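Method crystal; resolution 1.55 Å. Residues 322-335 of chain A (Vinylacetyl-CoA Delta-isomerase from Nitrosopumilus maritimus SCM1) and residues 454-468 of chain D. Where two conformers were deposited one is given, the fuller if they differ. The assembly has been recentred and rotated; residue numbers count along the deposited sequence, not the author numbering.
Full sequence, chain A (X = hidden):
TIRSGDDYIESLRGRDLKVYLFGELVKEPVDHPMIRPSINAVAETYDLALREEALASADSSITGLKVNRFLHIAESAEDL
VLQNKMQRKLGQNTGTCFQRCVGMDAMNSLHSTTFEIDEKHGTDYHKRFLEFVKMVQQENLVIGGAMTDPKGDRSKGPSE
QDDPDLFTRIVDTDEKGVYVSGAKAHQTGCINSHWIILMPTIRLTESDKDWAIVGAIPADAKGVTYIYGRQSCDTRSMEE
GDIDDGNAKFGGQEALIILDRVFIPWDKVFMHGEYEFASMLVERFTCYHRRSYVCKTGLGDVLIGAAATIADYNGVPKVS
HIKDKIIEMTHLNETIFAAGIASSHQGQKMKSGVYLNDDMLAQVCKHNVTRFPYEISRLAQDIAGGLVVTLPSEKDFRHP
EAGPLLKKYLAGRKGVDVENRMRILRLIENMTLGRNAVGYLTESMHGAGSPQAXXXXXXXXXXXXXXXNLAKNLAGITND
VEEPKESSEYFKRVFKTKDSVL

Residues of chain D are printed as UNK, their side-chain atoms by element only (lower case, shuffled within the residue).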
ATOM      1  N   ILE A 322     -10.725   7.004  14.193  1.00 12.21           N
ATOM      2  CA  ILE A 322      -9.580   6.898  15.088  1.00 13.41           C
ATOM      3  C   ILE A 322      -9.479   5.469  15.583  1.00 13.29           C
ATOM      4  O   ILE A 322      -8.378   4.888  15.589  1.00 13.09           O
ATOM      5  CB  ILE A 322      -9.655   7.942  16.217  1.00 14.49           C
ATOM      6  CG1 ILE A 322      -9.458   9.344  15.615  1.00 15.24           C
ATOM      7  CG2 ILE A 322      -8.663   7.599  17.338  1.00 15.15           C
ATOM      8  CD1 ILE A 322      -9.405  10.497  16.590  1.00 17.62           C
ATOM      9  N   LYS A 323     -10.601   4.868  15.982  1.00 13.93           N
ATOM     10  CA  LYS A 323     -10.523   3.477  16.421  1.00 14.72           C
ATOM     11  C   LYS A 323      -9.951   2.594  15.306  1.00 12.69           C
ATOM     12  O   LYS A 323      -9.131   1.701  15.552  1.00 13.37           O
ATOM     13  CB  LYS A 323     -11.927   2.984  16.765  1.00 17.49           C
ATOM     14  CG  LYS A 323     -12.533   3.551  18.031  1.00 21.49           C
ATOM     15  CD  LYS A 323     -13.856   2.934  18.471  1.00 26.02           C
ATOM     16  CE  LYS A 323     -14.969   3.005  17.505  1.00 32.35           C
ATOM     17  NZ  LYS A 323     -16.208   2.554  18.151  1.00 39.39           N
ATOM     18  N   ASP A 324     -10.357   2.862  14.054  1.00 12.54           N
ATOM     19  CA  ASP A 324      -9.903   2.052  12.950  1.00 13.01           C
ATOM     20  C   ASP A 324      -8.405   2.216  12.704  1.00 11.86           C
ATOM     21  O   ASP A 324      -7.746   1.231  12.378  1.00 12.13           O
ATOM     22  CB  ASP A 324     -10.706   2.332  11.717  1.00 14.41           C
ATOM     23  CG  ASP A 324     -10.632   1.157  10.753  1.00 19.55           C
ATOM     24  OD1 ASP A 324     -10.962   0.008  11.185  1.00 23.16           O
ATOM     25  OD2 ASP A 324     -10.258   1.405   9.597  1.00 28.44           O
ATOM     26  N   LYS A 325      -7.878   3.435  12.885  1.00 11.50           N
ATOM     27  CA  LYS A 325      -6.456   3.678  12.747  1.00 11.10           C
ATOM     28  C   LYS A 325      -5.646   2.993  13.838  1.00 10.87           C
ATOM     29  O   LYS A 325      -4.564   2.447  13.551  1.00 12.57           O
ATOM     30  CB  LYS A 325      -6.215   5.183  12.634  1.00 11.86           C
ATOM     31  CG  LYS A 325      -6.733   5.793  11.325  1.00 12.80           C
ATOM     32  CD  LYS A 325      -6.856   7.300  11.398  1.00 14.42           C
ATOM     33  CE  LYS A 325      -7.540   7.749  10.123  1.00 15.67           C
ATOM     34  NZ  LYS A 325      -7.903   9.142  10.035  1.00 16.69           N
ATOM     35  N   ILE A 326      -6.166   2.980  15.067  0.51 11.65           N
ATOM     36  CA  ILE A 326      -5.457   2.291  16.137  0.51 12.10           C
ATOM     37  C   ILE A 326      -5.462   0.777  15.889  0.51 11.82           C
ATOM     38  O   ILE A 326      -4.489   0.074  16.191  0.51 12.10           O
ATOM     39  CB  ILE A 326      -6.046   2.709  17.492  0.51 12.94           C
ATOM     40  CG1 ILE A 326      -5.803   4.180  17.742  0.51 14.63           C
ATOM     41  CG2 ILE A 326      -5.505   1.862  18.636  0.51 13.11           C
ATOM     42  CD1 ILE A 326      -6.543   4.724  18.937  0.51 16.02           C
ATOM     43  N   ILE A 327      -6.568   0.253  15.381  1.00 11.21           N
ATOM     44  CA  ILE A 327      -6.583  -1.148  14.948  1.00 10.95           C
ATOM     45  C   ILE A 327      -5.525  -1.405  13.875  1.00 10.43           C
ATOM     46  O   ILE A 327      -4.794  -2.398  13.911  1.00 11.45           O
ATOM     47  CB  ILE A 327      -7.982  -1.599  14.530  1.00 11.95           C
ATOM     48  CG1 ILE A 327      -8.986  -1.580  15.684  1.00 12.93           C
ATOM     49  CG2 ILE A 327      -7.922  -2.946  13.839  1.00 13.35           C
ATOM     50  CD1 ILE A 327     -10.449  -1.619  15.259  1.00 14.97           C
ATOM     51  N   GLU A 328      -5.417  -0.516  12.898  1.00 10.98           N
ATOM     52  CA  GLU A 328      -4.430  -0.726  11.851  1.00 11.66           C
ATOM     53  C   GLU A 328      -3.015  -0.770  12.431  1.00 11.58           C
ATOM     54  O   GLU A 328      -2.175  -1.561  12.026  1.00 11.42           O
ATOM     55  CB  GLU A 328      -4.510   0.338  10.771  1.00 11.99           C
ATOM     56  CG  GLU A 328      -3.710  -0.005   9.511  1.00 12.95           C
ATOM     57  CD  GLU A 328      -4.170  -1.249   8.740  1.00 14.20           C
ATOM     58  OE1 GLU A 328      -5.370  -1.624   8.857  1.00 16.16           O
ATOM     59  OE2 GLU A 328      -3.350  -1.889   8.022  1.00 17.29           O
ATOM     60  N   MET A 329      -2.710   0.203  13.284  1.00 12.01           N
ATOM     61  CA  MET A 329      -1.389   0.294  13.881  1.00 11.34           C
ATOM     62  C   MET A 329      -1.125  -1.056  14.567  1.00 10.67           C
ATOM     63  O   MET A 329      -0.034  -1.603  14.491  1.00 11.17           O
ATOM     64  CB  MET A 329      -1.349   1.467  14.872  1.00 11.76           C
ATOM     65  CG  MET A 329      -1.485   2.855  14.237  1.00 13.12           C
ATOM     66  SD  MET A 329      -1.842   4.172  15.418  1.00 16.18           S
ATOM     67  CE  MET A 329      -0.224   4.520  16.113  1.00 16.85           C
ATOM     68  N   THR A 330      -2.124  -1.521  15.308  1.00 11.03           N
ATOM     69  CA  THR A 330      -1.963  -2.753  16.082  1.00 10.89           C
ATOM     70  C   THR A 330      -1.701  -3.954  15.162  1.00 10.43           C
ATOM     71  O   THR A 330      -0.782  -4.765  15.403  1.00 11.69           O
ATOM     72  CB  THR A 330      -3.220  -3.010  16.932  1.00 11.98           C
ATOM     73  OG1 THR A 330      -3.374  -1.964  17.893  1.00 14.08           O
ATOM     74  CG2 THR A 330      -3.132  -4.315  17.667  1.00 12.99           C
ATOM     75  N   HIS A 331      -2.469  -4.038  14.073  1.00 10.60           N
ATOM     76  CA  HIS A 331      -2.348  -5.117  13.100  1.00 10.67           C
ATOM     77  C   HIS A 331      -0.953  -5.142  12.457  1.00 10.58           C
ATOM     78  O   HIS A 331      -0.279  -6.172  12.398  1.00 11.44           O
ATOM     79  CB  HIS A 331      -3.398  -4.930  11.993  1.00 11.41           C
ATOM     80  CG  HIS A 331      -3.167  -5.875  10.873  1.00 13.28           C
ATOM     81  ND1 HIS A 331      -3.341  -7.237  10.950  1.00 12.85           N
ATOM     82  CD2 HIS A 331      -2.745  -5.633   9.659  1.00 14.75           C
ATOM     83  CE1 HIS A 331      -2.924  -7.792   9.815  1.00 15.22           C
ATOM     84  NE2 HIS A 331      -2.603  -6.812   8.978  1.00 14.78           N
ATOM     85  N   LEU A 332      -0.470  -3.986  12.017  1.00 10.87           N
ATOM     86  CA  LEU A 332       0.871  -3.927  11.407  1.00 11.50           C
ATOM     87  C   LEU A 332       1.966  -4.308  12.415  1.00 10.71           C
ATOM     88  O   LEU A 332       2.925  -5.026  12.124  1.00 12.48           O
ATOM     89  CB  LEU A 332       1.081  -2.519  10.862  1.00 11.97           C
ATOM     90  CG  LEU A 332       0.154  -2.073   9.732  1.00 12.51           C
ATOM     91  CD1 LEU A 332       0.466  -0.651   9.319  1.00 14.20           C
ATOM     92  CD2 LEU A 332       0.305  -2.999   8.523  1.00 12.86           C
ATOM     93  N   ASN A 333       1.810  -3.797  13.623  1.00 10.89           N
ATOM     94  CA  ASN A 333       2.755  -4.070  14.704  1.00 10.94           C
ATOM     95  C   ASN A 333       2.808  -5.569  15.028  1.00 11.79           C
ATOM     96  O   ASN A 333       3.884  -6.160  15.123  1.00 12.07           O
ATOM     97  CB  ASN A 333       2.396  -3.232  15.934  1.00 12.42           C
ATOM     98  CG  ASN A 333       3.524  -3.120  16.930  1.00 13.00           C
ATOM     99  OD1 ASN A 333       4.662  -2.804  16.564  1.00 13.51           O
ATOM    100  ND2 ASN A 333       3.203  -3.318  18.200  1.00 13.28           N
ATOM    101  N   GLU A 334       1.644  -6.207  15.102  1.00 11.48           N
ATOM    102  CA  GLU A 334       1.609  -7.628  15.415  1.00 11.94           C
ATOM    103  C   GLU A 334       2.098  -8.494  14.269  1.00 11.47           C
ATOM    104  O   GLU A 334       2.584  -9.601  14.467  1.00 13.26           O
ATOM    105  CB  GLU A 334       0.242  -8.089  15.875  1.00 12.82           C
ATOM    106  CG  GLU A 334      -0.220  -7.382  17.140  1.00 14.41           C
ATOM    107  CD  GLU A 334       0.619  -7.547  18.395  1.00 16.33           C
ATOM    108  OE1 GLU A 334       1.438  -8.500  18.497  1.00 16.35           O
ATOM    109  OE2 GLU A 334       0.359  -6.730  19.313  1.00 16.26           O
ATOM    110  N   THR A 335       1.976  -7.994  13.041  1.00 10.89           N
ATOM    111  CA  THR A 335       2.483  -8.701  11.872  1.00 11.37           C
ATOM    112  C   THR A 335       4.011  -8.872  12.019  1.00 11.67           C
ATOM    113  O   THR A 335       4.582  -9.912  11.716  1.00 14.14           O
ATOM    114  CB  THR A 335       2.086  -7.948  10.584  1.00 11.58           C
ATOM    115  OG1 THR A 335       0.674  -8.016  10.414  1.00 12.43           O
ATOM    116  CG2 THR A 335       2.642  -8.650   9.353  1.00 12.15           C
TER
ATOM    117  N   UNK D 454     -12.509  -9.332  11.762  1.00 15.45           N
ATOM    118  CA  UNK D 454     -11.180  -9.437  12.331  1.00 16.40           C
ATOM    119  C   UNK D 454     -10.795  -8.161  13.048  1.00 15.24           C
ATOM    120  O   UNK D 454     -10.210  -8.209  14.133  1.00 16.17           O
ATOM    121  c   UNK D 454      -9.968 -11.101  10.834  1.00 19.51           C
ATOM    122  o   UNK D 454     -10.186 -10.398   8.528  1.00 17.44           O
ATOM    123  c   UNK D 454     -10.667 -11.000   9.508  1.00 19.35           C
ATOM    124  c   UNK D 454      -9.956  -9.733  11.461  1.00 18.58           C
ATOM    125  n   UNK D 454     -11.784 -11.686   9.502  1.00 22.58           N
ATOM    126  N   UNK D 455     -11.187  -7.017  12.503  1.00 14.38           N
ATOM    127  CA  UNK D 455     -10.854  -5.749  13.121  1.00 14.48           C
ATOM    128  C   UNK D 455     -11.521  -5.628  14.489  1.00 15.02           C
ATOM    129  O   UNK D 455     -10.907  -5.158  15.432  1.00 15.78           O
ATOM    130  c   UNK D 455      -8.407  -2.175  10.125  1.00 13.92           C
ATOM    131  n   UNK D 455      -9.694  -2.347  10.363  1.00 13.52           N
ATOM    132  c   UNK D 455     -11.143  -4.618  12.155  1.00 13.70           C
ATOM    133  c   UNK D 455     -10.315  -4.713  10.872  1.00 12.84           C
ATOM    134  n   UNK D 455      -7.811  -1.061  10.449  1.00 15.15           N
ATOM    135  c   UNK D 455     -10.458  -3.535   9.969  1.00 14.30           C
ATOM    136  n   UNK D 455      -7.741  -3.098   9.488  1.00 15.21           N
ATOM    137  N   UNK D 456     -12.793  -6.041  14.580  1.00 14.14           N
ATOM    138  CA  UNK D 456     -13.520  -5.964  15.824  1.00 15.55           C
ATOM    139  C   UNK D 456     -12.855  -6.891  16.844  1.00 14.48           C
ATOM    140  O   UNK D 456     -12.694  -6.501  17.987  1.00 15.40           O
ATOM    141  c   UNK D 456     -15.003  -6.289  15.613  1.00 17.94           C
ATOM    142  c   UNK D 456     -15.677  -6.515  16.960  1.00 20.16           C
ATOM    143  c   UNK D 456     -15.700  -5.203  14.781  1.00 21.14           C
ATOM    144  c   UNK D 456     -17.039  -5.623  14.213  1.00 25.60           C
ATOM    145  N   UNK D 457     -12.355  -8.053  16.413  1.00 14.85           N
ATOM    146  CA  UNK D 457     -11.757  -8.972  17.381  1.00 16.05           C
ATOM    147  C   UNK D 457     -10.348  -8.505  17.805  1.00 15.82           C
ATOM    148  O   UNK D 457      -9.929  -8.706  18.952  1.00 18.31           O
ATOM    149  o   UNK D 457     -13.310 -11.250  18.936  1.00 23.73           O
ATOM    150  n   UNK D 457     -11.679 -12.695  19.632  1.00 28.77           N
ATOM    151  c   UNK D 457     -11.730 -10.356  16.759  1.00 18.64           C
ATOM    152  c   UNK D 457     -11.238 -11.416  17.705  1.00 22.11           C
ATOM    153  c   UNK D 457     -12.194 -11.777  18.810  1.00 24.63           C
ATOM    154  N   UNK D 458      -9.593  -7.867  16.905  1.00 15.29           N
ATOM    155  CA  UNK D 458      -8.332  -7.224  17.289  1.00 15.37           C
ATOM    156  C   UNK D 458      -8.611  -6.130  18.325  1.00 15.48           C
ATOM    157  O   UNK D 458      -7.946  -6.049  19.349  1.00 17.28           O
ATOM    158  c   UNK D 458      -7.139  -7.783  15.144  1.00 15.03           C
ATOM    159  c   UNK D 458      -6.493  -5.686  16.460  1.00 15.69           C
ATOM    160  c   UNK D 458      -7.621  -6.646  16.065  1.00 15.58           C
ATOM    161  c   UNK D 458      -6.643  -7.338  13.777  1.00 15.60           C
ATOM    162  N   UNK D 459      -9.649  -5.321  18.081  1.00 14.87           N
ATOM    163  CA  UNK D 459     -10.006  -4.245  18.993  1.00 16.17           C
ATOM    164  C   UNK D 459     -10.263  -4.781  20.394  1.00 16.79           C
ATOM    165  O   UNK D 459      -9.833  -4.187  21.369  1.00 17.12           O
ATOM    166  c   UNK D 459     -12.714  -1.542  18.571  1.00 24.06           C
ATOM    167  c   UNK D 459     -11.687  -2.370  19.289  1.00 20.37           C
ATOM    168  n   UNK D 459     -13.897  -2.074  18.437  1.00 30.63           N
ATOM    169  o   UNK D 459     -12.423  -0.465  18.062  1.00 30.57           O
ATOM    170  c   UNK D 459     -11.235  -3.545  18.447  1.00 17.06           C
ATOM    171  N   UNK D 460     -10.929  -5.934  20.470  1.00 16.89           N
ATOM    172  CA  UNK D 460     -11.262  -6.500  21.754  1.00 18.43           C
ATOM    173  C   UNK D 460     -10.026  -6.936  22.539  1.00 18.16           C
ATOM    174  O   UNK D 460     -10.093  -6.988  23.758  1.00 21.94           O
ATOM    175  c   UNK D 460     -12.211  -7.691  21.575  1.00 21.69           C
ATOM    176  c   UNK D 460     -13.644  -7.285  21.262  1.00 27.05           C
ATOM    177  n   UNK D 460     -14.717 -10.939  23.733  1.00 53.84           N
ATOM    178  c   UNK D 460     -14.498  -8.526  21.009  1.00 30.88           C
ATOM    179  n   UNK D 460     -14.713  -9.181  22.296  1.00 41.10           N
ATOM    180  n   UNK D 460     -13.305 -10.987  21.925  1.00 52.43           N
ATOM    181  c   UNK D 460     -14.229 -10.367  22.650  1.00 49.50           C
ATOM    182  N   UNK D 461      -8.951  -7.300  21.850  1.00 15.32           N
ATOM    183  CA  UNK D 461      -7.804  -7.899  22.512  1.00 15.75           C
ATOM    184  C   UNK D 461      -6.549  -7.023  22.561  1.00 15.39           C
ATOM    185  O   UNK D 461      -5.529  -7.453  23.095  1.00 16.46           O
ATOM    186  c   UNK D 461      -7.487  -9.164  21.714  1.00 20.52           C
ATOM    187  c   UNK D 461      -8.491 -10.295  21.869  1.00 22.25           C
ATOM    188  c   UNK D 461      -8.031 -11.449  21.009  1.00 25.06           C
ATOM    189  n   UNK D 461      -8.306 -11.354  19.724  1.00 22.87           N
ATOM    190  o   UNK D 461      -7.260 -12.302  21.452  1.00 30.31           O
ATOM    191  N   UNK D 462      -6.589  -5.812  21.989  1.00 15.48           N
ATOM    192  CA  UNK D 462      -5.386  -5.049  21.710  1.00 14.56           C
ATOM    193  C   UNK D 462      -4.904  -4.191  22.895  1.00 14.75           C
ATOM    194  O   UNK D 462      -3.930  -3.428  22.763  1.00 16.95           O
ATOM    195  c   UNK D 462      -8.092  -0.842  19.650  1.00 24.93           C
ATOM    196  c   UNK D 462      -6.618  -3.037  20.702  1.00 18.23           C
ATOM    197  c   UNK D 462      -5.636  -4.153  20.494  1.00 16.21           C
ATOM    198  s   UNK D 462      -6.865  -2.063  19.191  1.00 22.97           S
ATOM    199  N   UNK D 463      -5.547  -4.313  24.060  1.00 16.01           N
ATOM    200  CA  UNK D 463      -5.053  -3.769  25.330  1.00 14.48           C
ATOM    201  C   UNK D 463      -4.653  -2.296  25.275  1.00 14.46           C
ATOM    202  O   UNK D 463      -3.536  -1.887  25.623  1.00 14.97           O
ATOM    203  c   UNK D 463      -3.912  -4.622  25.879  1.00 15.24           C
ATOM    204  n   UNK D 463      -2.980  -6.690  28.130  1.00 17.66           N
ATOM    205  c   UNK D 463      -3.317  -6.885  26.859  1.00 16.56           C
ATOM    206  o   UNK D 463      -2.846  -7.808  26.173  1.00 19.49           O
ATOM    207  c   UNK D 463      -4.396  -5.994  26.299  1.00 16.40           C
ATOM    208  N   UNK D 464      -5.570  -1.470  24.786  0.51 15.23           N
ATOM    209  CA  UNK D 464      -5.220  -0.077  24.600  0.51 16.29           C
ATOM    210  C   UNK D 464      -5.031   0.676  25.927  0.51 14.93           C
ATOM    211  O   UNK D 464      -4.233   1.612  25.986  0.51 14.62           O
ATOM    212  c   UNK D 464      -5.626   1.871  23.108  0.51 18.27           C
ATOM    213  c   UNK D 464      -7.591   0.862  24.274  0.51 18.67           C
ATOM    214  c   UNK D 464      -6.221   0.605  23.651  0.51 17.69           C
ATOM    215  N   UNK D 465      -5.718   0.282  27.010  1.00 15.62           N
ATOM    216  CA  UNK D 465      -5.463   0.868  28.312  1.00 16.26           C
ATOM    217  C   UNK D 465      -4.049   0.560  28.856  1.00 15.49           C
ATOM    218  O   UNK D 465      -3.367   1.441  29.360  1.00 16.80           O
ATOM    219  N   UNK D 466      -3.600  -0.679  28.701  1.00 14.77           N
ATOM    220  CA  UNK D 466      -2.232  -1.055  29.038  1.00 14.87           C
ATOM    221  C   UNK D 466      -1.221  -0.218  28.258  1.00 14.36           C
ATOM    222  O   UNK D 466      -0.251   0.282  28.830  1.00 15.43           O
ATOM    223  c   UNK D 466       0.673  -4.759  30.156  1.00 24.88           C
ATOM    224  c   UNK D 466       0.303  -3.051  28.058  1.00 19.24           C
ATOM    225  c   UNK D 466      -0.738  -3.211  28.954  1.00 18.62           C
ATOM    226  c   UNK D 466      -2.081  -2.531  28.731  1.00 15.97           C
ATOM    227  c   UNK D 466       1.709  -4.545  29.257  1.00 24.58           C
ATOM    228  o   UNK D 466       2.946  -5.164  29.321  1.00 29.14           O
ATOM    229  c   UNK D 466      -0.527  -4.075  30.018  1.00 22.74           C
ATOM    230  c   UNK D 466       1.516  -3.690  28.208  1.00 21.71           C
ATOM    231  N   UNK D 467      -1.467  -0.055  26.940  1.00 13.66           N
ATOM    232  CA  UNK D 467      -0.563   0.703  26.103  1.00 13.85           C
ATOM    233  C   UNK D 467      -0.543   2.183  26.465  1.00 12.62           C
ATOM    234  O   UNK D 467       0.511   2.808  26.431  1.00 12.84           O
ATOM    235  c   UNK D 467      -0.837  -2.788  22.519  1.00 18.63           C
ATOM    236  c   UNK D 467      -0.626  -1.016  24.224  1.00 13.92           C
ATOM    237  n   UNK D 467      -1.141  -3.053  21.136  1.00 24.48           N
ATOM    238  c   UNK D 467      -0.969  -1.326  22.772  1.00 17.10           C
ATOM    239  c   UNK D 467      -0.873   0.456  24.629  1.00 14.13           C
ATOM    240  N   UNK D 468      -1.734   2.747  26.758  1.00 13.08           N
ATOM    241  CA  UNK D 468      -1.793   4.129  27.233  1.00 13.72           C
ATOM    242  C   UNK D 468      -0.875   4.310  28.444  1.00 13.31           C
ATOM    243  O   UNK D 468      -0.149   5.292  28.557  1.00 14.32           O
ATOM    244  c   UNK D 468      -4.091   4.698  26.306  1.00 15.44           C
ATOM    245  n   UNK D 468      -7.289   6.351  27.467  1.00 24.06           N
ATOM    246  c   UNK D 468      -5.561   4.874  26.664  1.00 19.57           C
ATOM    247  c   UNK D 468      -5.848   6.227  27.139  1.00 21.63           C
ATOM    248  c   UNK D 468      -3.215   4.542  27.566  1.00 14.60           C
TER
HETATM  249  O   HOH W   1       0.417  -4.049  18.921  1.00 21.74           O
HETATM  250  O   HOH W   2      -1.667  -5.802  21.002  1.00 17.65           O

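Position 454 carries three carbons, the last bearing one oxygen and one nitrogen, and stays clear of chain A. An amide of this length is Gln454(D).

Position 455 has three carbons, a nitrogen, then a carbon with two more nitrogens. This guanidinium lies against Asp324(A) and Glu328(A), acids one helical turn apart. It is Arg455(D). NE donates to Asp324(A) OD1 at 2.8 Å, and NH1 to Glu328(A) OE1 at 2.9 Å; both are salt bridges. NH2 reaches Asp324(A) O at 3.0 Å. Ile327(A) CG2 covers one face, 3.8 Å from CZ, leaving the edge for the acids.

Position 456 has four carbons, forked at the first, with one arm two carbons long. CA to CB points away from chain A: Ile456(D).

Position 457 has three carbons ending in oxygen and nitrogen, out of reach: Gln457(D).

Position 458 repeats the forked four carbons, but CA to CB points toward chain A, and the side chain touches Ile327(A), Thr330(A) and His331(A). It is Ile458(D). Its CG2 lies 3.8 Å from Thr330(A) CG2.

Position 459 is again three carbons with a terminal oxygen and nitrogen. CA to CB runs sideways, yet the end approaches Lys323(A) and Ile327(A). It is Gln459(D); OE1 is 3.6 Å from Ile327(A) CD1.

Position 460 has three carbons, a nitrogen, and a carbon with two nitrogens, far from chain A: Arg460(D).

Position 461 has three carbons ending in oxygen and nitrogen, without contact to chain A: Gln461(D). NE2 bonds back to Gln457(D) O at 3.2 Å.

Position 462 is unbranched: two carbons, sulfur, one carbon. Only methionine fits, so Met462(D). SD lies 3.7 Å from Thr330(A) OG1, and CE 3.9 Å from Ile326(A) CG2.

Position 463 has three carbons with oxygen and nitrogen, positive phi, and no contact with chain A. Gln463(D) occupies the N-cap position of the next helix.

Position 464 has one carbon carrying two: Val464(D), whose CG2 lies 4.5 Å from Ile326(A) CG2.

Position 465 has no side chain and touches nothing on chain A: Gly465(D).

Position 466 has a carbon, then a six-carbon ring bearing oxygen: Tyr466(D), out of reach.

Position 467 has four carbons in a row ending in nitrogen. CA to CB points toward chain A, and the nitrogen comes near Thr330(A) and Glu334(A). It is Lys467(D). NZ is 4.4 Å from Glu334(A) OE2, beyond a salt bridge, but two waters link these atoms.

Position 468 has the same chain without contact: Lys468(D).

The contact joins two copies of one protein. Helix 322-335 and the helix that carries Arg455(D) and Ile458(D) cross at 82°. Ile327(A) packs among Arg455(D), Ile458(D), Gln459(D) and Met462(D). Charged pairing anchors one end; water bridges serve the other.

Chain D (454-468) QRIQIQRQMQVGYKK
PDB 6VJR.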